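4-carboxymuconolactone decarboxylase (Sinorhizobium meliloti, PDB 4G9Q) is an all-alpha trimer of the carboxymuconolactone decarboxylase family that probably has peroxiredoxin-like activity. Local coordinates at residues A83-G88 and S111-H116. Sequence-based numbering, arbitrary orientation.
Sequences ALIARG and SETITH
In the buried interior of the all-alpha carboxymuconolactone decarboxylase fold, the end of helix 73-86 meets the middle of helix 107-120 through Ile85, Thr113 and Ile114. Ile85 points from its helix toward the other and supplies the reaching group: its CG1 is anti to the carbonyl carbon (chi1 -64°), and the extended second torsion carries the terminal methyl outward. There Ile85 CD1 lies 4.0 Å from Ile114 CG1, the two side chains crossing at about a right angle, and 4.2 Å from the methyl Thr113 CG2. The backbones come fairly close here, Ile85 CA to Ile114 CA 7.8 Å, and a branched, wholly apolar isoleucine suits the place because its terminal methyl fills the gap with no polar atom to satisfy. Threonine suits the receiving side: its methyl faces the isoleucine, while its hydroxyl OG1 is hydrogen-bonded to the carbonyl oxygen of Glu109, one turn earlier in its own helix. Beyond Ile85 the first helix ends in a Schellman motif, Glu89 N bonding to Leu84 O and Gly88 N to Ile85 O (3.2 Å); the C-prime residue must take positive phi, easy for Gly88, which lacks a CB to clash with the backbone. Thr129 touches both isoleucines, and Val49 of the second subunit packs on Ile114, extending the apolar layer to the trimer interface. No hydrogen bond joins 83-88 to 111-116; the 92 Å² buried between them reflects dispersion and water exclusion among aliphatic groups, without a polar bond's directional constraint.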
loop_
_atom_site.group_PDB
_atom_site.type_symbol
_atom_site.label_atom_id
_atom_site.label_comp_id
_atom_site.label_asym_id
_atom_site.label_seq_id
_atom_site.Cartn_x
_atom_site.Cartn_y
_atom_site.Cartn_z
ATOM N N ALA A 83 11.704 4.368 -3.229
ATOM C CA ALA A 83 10.593 3.497 -3.633
ATOM C C ALA A 83 10.409 2.304 -2.687
ATOM O O ALA A 83 9.282 2.006 -2.254
ATOM C CB ALA A 83 10.789 3.014 -5.061
ATOM N N LEU A 84 11.515 1.631 -2.363
ATOM C CA LEU A 84 11.482 0.460 -1.480
ATOM C C LEU A 84 11.000 0.825 -0.085
ATOM O O LEU A 84 10.215 0.090 0.514
ATOM C CB LEU A 84 12.856 -0.209 -1.407
ATOM C CG LEU A 84 13.382 -0.804 -2.717
ATOM C CD1 LEU A 84 14.819 -1.238 -2.547
ATOM C CD2 LEU A 84 12.534 -1.965 -3.204
ATOM N N ILE A 85 11.465 1.964 0.428
ATOM C CA ILE A 85 11.005 2.453 1.732
ATOM C C ILE A 85 9.504 2.743 1.698
ATOM O O ILE A 85 8.755 2.231 2.535
ATOM C CB ILE A 85 11.784 3.699 2.212
ATOM C CG1 ILE A 85 13.256 3.340 2.442
ATOM C CG2 ILE A 85 11.162 4.275 3.519
ATOM C CD1 ILE A 85 14.163 4.540 2.670
ATOM N N ALA A 86 9.075 3.540 0.719
ATOM C CA ALA A 86 7.673 3.962 0.622
ATOM C C ALA A 86 6.708 2.783 0.464
ATOM O O ALA A 86 5.591 2.806 0.997
ATOM C CB ALA A 86 7.503 4.941 -0.538
ATOM N N ARG A 87 7.150 1.754 -0.254
ATOM C CA ARG A 87 6.293 0.614 -0.590
ATOM C C ARG A 87 6.367 -0.543 0.402
ATOM O O ARG A 87 5.774 -1.603 0.172
ATOM C CB ARG A 87 6.599 0.122 -2.003
ATOM C CG ARG A 87 6.200 1.113 -3.078
ATOM C CD ARG A 87 6.603 0.633 -4.462
ATOM N NE ARG A 87 5.971 -0.637 -4.820
ATOM C CZ ARG A 87 4.724 -0.774 -5.265
ATOM N NH1 ARG A 87 3.926 0.276 -5.406
ATOM N NH2 ARG A 87 4.262 -1.982 -5.562
ATOM N N GLY A 88 7.086 -0.337 1.501
ATOM C CA GLY A 88 7.212 -1.360 2.542
ATOM C C GLY A 88 7.933 -2.602 2.052
ATOM O O GLY A 88 7.550 -3.728 2.378
ATOM N N SER A 111 21.040 7.812 5.341
ATOM C CA SER A 111 20.569 8.165 6.676
ATOM C C SER A 111 19.470 9.226 6.612
ATOM O O SER A 111 18.401 9.081 7.236
ATOM C CB SER A 111 21.752 8.663 7.520
ATOM O OG SER A 111 21.348 8.959 8.839
ATOM N N GLU A 112 19.724 10.284 5.843
ATOM C CA GLU A 112 18.772 11.392 5.740
ATOM C C GLU A 112 17.513 11.016 4.960
ATOM O O GLU A 112 16.428 11.514 5.261
ATOM C CB GLU A 112 19.446 12.634 5.146
ATOM C CG GLU A 112 18.601 13.912 5.217
ATOM C CD GLU A 112 18.327 14.388 6.638
ATOM O OE1 GLU A 112 18.918 13.838 7.601
ATOM O OE2 GLU A 112 17.514 15.321 6.794
ATOM N N THR A 113 17.649 10.125 3.978
ATOM C CA THR A 113 16.487 9.665 3.211
ATOM C C THR A 113 15.488 8.957 4.126
ATOM O O THR A 113 14.275 9.182 4.036
ATOM C CB THR A 113 16.911 8.752 2.043
ATOM O OG1 THR A 113 17.709 9.517 1.135
ATOM C CG2 THR A 113 15.690 8.205 1.294
ATOM N N ILE A 114 16.013 8.118 5.008
ATOM C CA ILE A 114 15.202 7.411 5.999
ATOM C C ILE A 114 14.451 8.405 6.899
ATOM O O ILE A 114 13.241 8.287 7.084
ATOM C CB ILE A 114 16.065 6.403 6.797
ATOM C CG1 ILE A 114 16.546 5.304 5.838
ATOM C CG2 ILE A 114 15.276 5.804 7.968
ATOM C CD1 ILE A 114 17.718 4.477 6.337
ATOM N N THR A 115 15.162 9.401 7.424
ATOM C CA THR A 115 14.535 10.404 8.285
ATOM C C THR A 115 13.476 11.214 7.543
ATOM O O THR A 115 12.389 11.471 8.076
ATOM C CB THR A 115 15.590 11.325 8.907
ATOM O OG1 THR A 115 16.467 10.529 9.713
ATOM C CG2 THR A 115 14.945 12.402 9.771
ATOM N N HIS A 116 13.798 11.611 6.314
ATOM C CA HIS A 116 12.872 12.362 5.490
ATOM C C HIS A 116 11.593 11.571 5.240
ATOM O O HIS A 116 10.490 12.111 5.339
ATOM C CB HIS A 116 13.520 12.742 4.154
ATOM C CG HIS A 116 12.704 13.709 3.359
ATOM N ND1 HIS A 116 12.614 15.044 3.684
ATOM C CD2 HIS A 116 11.921 13.532 2.267
ATOM C CE1 HIS A 116 11.808 15.650 2.830
ATOM N NE2 HIS A 116 11.377 14.755 1.958
#